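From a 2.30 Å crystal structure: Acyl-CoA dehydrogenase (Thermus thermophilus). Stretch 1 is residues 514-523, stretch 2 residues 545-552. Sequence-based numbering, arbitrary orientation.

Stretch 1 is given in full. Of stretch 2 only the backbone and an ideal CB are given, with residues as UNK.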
# COMPACT_ATOMS: atom_id res chain seq x y z
N LEU B 514 17.56 -0.09 12.60
CA LEU B 514 17.84 0.84 13.69
C LEU B 514 17.93 2.30 13.21
O LEU B 514 17.24 3.18 13.74
CB LEU B 514 19.14 0.44 14.38
CG LEU B 514 19.67 1.40 15.44
CD1 LEU B 514 18.60 1.62 16.48
CD2 LEU B 514 20.94 0.85 16.08
N ALA B 515 18.78 2.56 12.22
CA ALA B 515 18.96 3.92 11.69
C ALA B 515 17.62 4.54 11.30
O ALA B 515 17.30 5.66 11.72
CB ALA B 515 19.88 3.90 10.48
N GLN B 516 16.84 3.82 10.51
CA GLN B 516 15.55 4.32 10.07
C GLN B 516 14.57 4.52 11.22
O GLN B 516 13.81 5.48 11.23
CB GLN B 516 14.97 3.37 9.03
CG GLN B 516 15.74 3.39 7.73
CD GLN B 516 15.25 2.37 6.74
OE1 GLN B 516 15.37 1.16 6.95
NE2 GLN B 516 14.67 2.85 5.65
N ALA B 517 14.61 3.62 12.20
CA ALA B 517 13.73 3.73 13.36
C ALA B 517 14.02 5.01 14.14
O ALA B 517 13.11 5.64 14.68
CB ALA B 517 13.91 2.51 14.27
N LEU B 518 15.30 5.38 14.22
CA LEU B 518 15.66 6.59 14.95
C LEU B 518 15.11 7.82 14.23
O LEU B 518 14.65 8.76 14.87
CB LEU B 518 17.18 6.71 15.12
CG LEU B 518 17.72 6.26 16.49
CD1 LEU B 518 17.39 4.80 16.69
CD2 LEU B 518 19.23 6.47 16.57
N ASP B 519 15.13 7.80 12.90
CA ASP B 519 14.62 8.94 12.15
C ASP B 519 13.13 9.11 12.36
O ASP B 519 12.65 10.24 12.51
CB ASP B 519 14.88 8.77 10.66
CG ASP B 519 16.35 8.71 10.33
OD1 ASP B 519 17.16 9.28 11.09
OD2 ASP B 519 16.67 8.10 9.30
N ARG B 520 12.42 7.99 12.34
CA ARG B 520 10.97 7.97 12.52
C ARG B 520 10.63 8.41 13.94
O ARG B 520 9.60 9.03 14.16
CB ARG B 520 10.44 6.54 12.28
CG ARG B 520 9.39 6.42 11.19
CD ARG B 520 9.70 5.25 10.29
NE ARG B 520 9.99 4.04 11.06
CZ ARG B 520 10.80 3.07 10.65
NH1 ARG B 520 11.40 3.17 9.47
NH2 ARG B 520 11.02 2.01 11.41
N ALA B 521 11.51 8.08 14.88
CA ALA B 521 11.30 8.46 16.28
C ALA B 521 11.38 9.98 16.42
O ALA B 521 10.53 10.59 17.07
CB ALA B 521 12.35 7.79 17.17
N GLN B 522 12.40 10.59 15.83
CA GLN B 522 12.55 12.03 15.94
C GLN B 522 11.35 12.74 15.30
O GLN B 522 10.71 13.57 15.94
CB GLN B 522 13.85 12.52 15.28
CG GLN B 522 14.14 14.00 15.52
CD GLN B 522 15.57 14.40 15.22
OE1 GLN B 522 16.51 13.96 15.89
NE2 GLN B 522 15.74 15.25 14.21
N ALA B 523 11.05 12.39 14.05
CA ALA B 523 9.93 12.98 13.34
C ALA B 523 8.61 12.79 14.10
O ALA B 523 7.88 13.74 14.30
CB ALA B 523 9.83 12.39 11.92
N UNK B 545 14.31 15.68 22.81
CA UNK B 545 13.81 14.66 21.89
C UNK B 545 14.86 14.39 20.82
O UNK B 545 15.02 13.25 20.37
CB UNK B 545 12.49 15.09 21.25
N UNK B 546 15.58 15.42 20.40
CA UNK B 546 16.60 15.26 19.37
C UNK B 546 17.82 14.50 19.86
O UNK B 546 18.35 13.64 19.15
CB UNK B 546 17.03 16.63 18.85
N UNK B 547 18.29 14.82 21.06
CA UNK B 547 19.46 14.13 21.59
C UNK B 547 19.17 12.66 21.82
O UNK B 547 20.03 11.81 21.62
CB UNK B 547 19.92 14.78 22.89
N UNK B 548 17.94 12.37 22.24
CA UNK B 548 17.56 11.00 22.49
C UNK B 548 17.44 10.20 21.20
O UNK B 548 17.28 8.98 21.23
CB UNK B 548 16.24 10.96 23.26
N UNK B 549 17.55 10.89 20.07
CA UNK B 549 17.47 10.24 18.76
C UNK B 549 18.69 10.59 17.91
O UNK B 549 18.76 10.27 16.73
CB UNK B 549 16.19 10.65 18.04
N UNK B 550 19.67 11.23 18.54
CA UNK B 550 20.89 11.62 17.84
C UNK B 550 21.67 10.38 17.43
O UNK B 550 21.84 9.45 18.22
CB UNK B 550 21.75 12.53 18.72
N UNK B 551 22.15 10.36 16.19
CA UNK B 551 22.92 9.23 15.70
C UNK B 551 23.93 9.68 14.66
O UNK B 551 23.86 10.79 14.15
CB UNK B 551 21.99 8.16 15.11
N UNK B 552 24.86 8.79 14.35
CA UNK B 552 25.88 9.07 13.35
C UNK B 552 25.43 8.50 12.01
O UNK B 552 25.05 7.33 11.91
CB UNK B 552 27.23 8.49 13.77

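Stretch 1 is a helix that offers stretch 2 a strip of side chains: Gln522 and Ala521 at one end, Leu518 in the middle, Asp519 and Ala515 at the other. Stretch 2 passes it as a helical segment, then a turn, then an extended segment.

Position 545 is helical, its CB directed sideways with nothing of stretch 1 within 5.5 Å; the contact barely constrains it, and Ala545 is deposited.

At position 546 the ideal CB, also sideways, lies 4.0 Å from Gln522 OE1. Many side chains would suit, provided they run past the amide. Arg546 does so with chi1 m and the rest of its chain largely extended.

Positions 547 and 548 carry the chain through a type I turn that runs from 547 to 550. The CB of 547 points away and that of 548 sideways, both clear of stretch 1, so the contact sets little preference. They are Arg547 and Leu548.

Position 549 lies where the backbones come closest, its CA 5.6 Å from Leu518 CA. Its CB points toward the helix, 4.0 Å from both Gln522 OE1 and Leu518 O and 4.9 Å from Ala521 CB, and phi/psi of -126/9 suits most residues. A small side chain is favored, ideally with a donor for the Gln522 OE1 oxygen and a carbon for the alanine: serine, threonine, perhaps cysteine or valine. Thr549 meets both demands with chi1 p. Thr549 OG1 sits 2.8 Å from Gln522 OE1, but also 2.9 Å from Ala545 O and 3.0 Å from Arg546 O, three acceptors for one proton. Thr549 CG2 packs 3.9 Å from Ala521 CB.

Position 550 points away into space free of stretch 1, where almost anything fits, notably a long polar chain. Lys550 curls its end back somewhat, without close contact.

At position 551 the backbone is extended and the CB again points toward the helix, 3.6 Å from Leu518 CD2. Beyond lies the carboxylate of Asp519, unpaired by any visible cation of stretch 1. An aliphatic stem ending in positive charge answers both; lysine or arginine would suit, while a plain hydrophobic residue would use only the leucine. Arg551 forms a salt bridge, Arg551 NE donating to Asp519 OD1 at 3.1 Å and Arg551 NH2 to Asp519 OD2 at 3.3 Å. The carboxylate approaches the guanidinium at its edge, while Ala515 CB covers one face, 4.0 Å from Arg551 CZ. A water donates to both Asp519 OD1 and Thr549 O, its oxygen 3.1 Å from each.

Position 552 is out of reach of stretch 1, so the contact sets no preference; it is Glu552.

Stretch 2 (545-552) ARRLTKRE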
# COMPACT_ATOMS: atom_id res chain seq x y z
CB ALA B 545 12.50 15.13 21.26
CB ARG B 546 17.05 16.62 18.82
CG ARG B 546 15.93 17.42 18.18
CD ARG B 546 16.48 18.59 17.38
NE ARG B 546 15.42 19.43 16.83
CZ ARG B 546 14.71 20.31 17.54
NH1 ARG B 546 13.76 21.02 16.95
NH2 ARG B 546 14.98 20.49 18.82
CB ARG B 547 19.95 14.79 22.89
CG ARG B 547 18.85 15.13 23.88
CD ARG B 547 19.44 15.65 25.20
NE ARG B 547 20.16 14.61 25.92
CZ ARG B 547 19.56 13.57 26.51
NH1 ARG B 547 18.24 13.46 26.48
NH2 ARG B 547 20.29 12.65 27.12
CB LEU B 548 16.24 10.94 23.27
CG LEU B 548 16.29 11.27 24.77
CD1 LEU B 548 14.90 11.20 25.34
CD2 LEU B 548 17.20 10.28 25.51
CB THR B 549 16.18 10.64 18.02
OG1 THR B 549 16.09 12.06 17.91
CG2 THR B 549 14.96 10.13 18.77
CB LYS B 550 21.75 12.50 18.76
CG LYS B 550 22.21 13.83 18.14
CD LYS B 550 21.03 14.74 17.74
CE LYS B 550 21.49 16.05 17.09
NZ LYS B 550 20.36 16.96 16.71
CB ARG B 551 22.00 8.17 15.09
CG ARG B 551 21.34 8.61 13.78
CD ARG B 551 20.34 7.57 13.30
NE ARG B 551 19.79 7.85 11.98
CZ ARG B 551 20.49 7.79 10.84
NH1 ARG B 551 21.77 7.46 10.87
NH2 ARG B 551 19.90 8.04 9.68
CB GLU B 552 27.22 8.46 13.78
CG GLU B 552 27.90 9.23 14.91
CD GLU B 552 28.15 10.69 14.55
OE1 GLU B 552 27.70 11.58 15.30
OE2 GLU B 552 28.79 10.95 13.50
O HOH W 1 17.97 10.70 13.73
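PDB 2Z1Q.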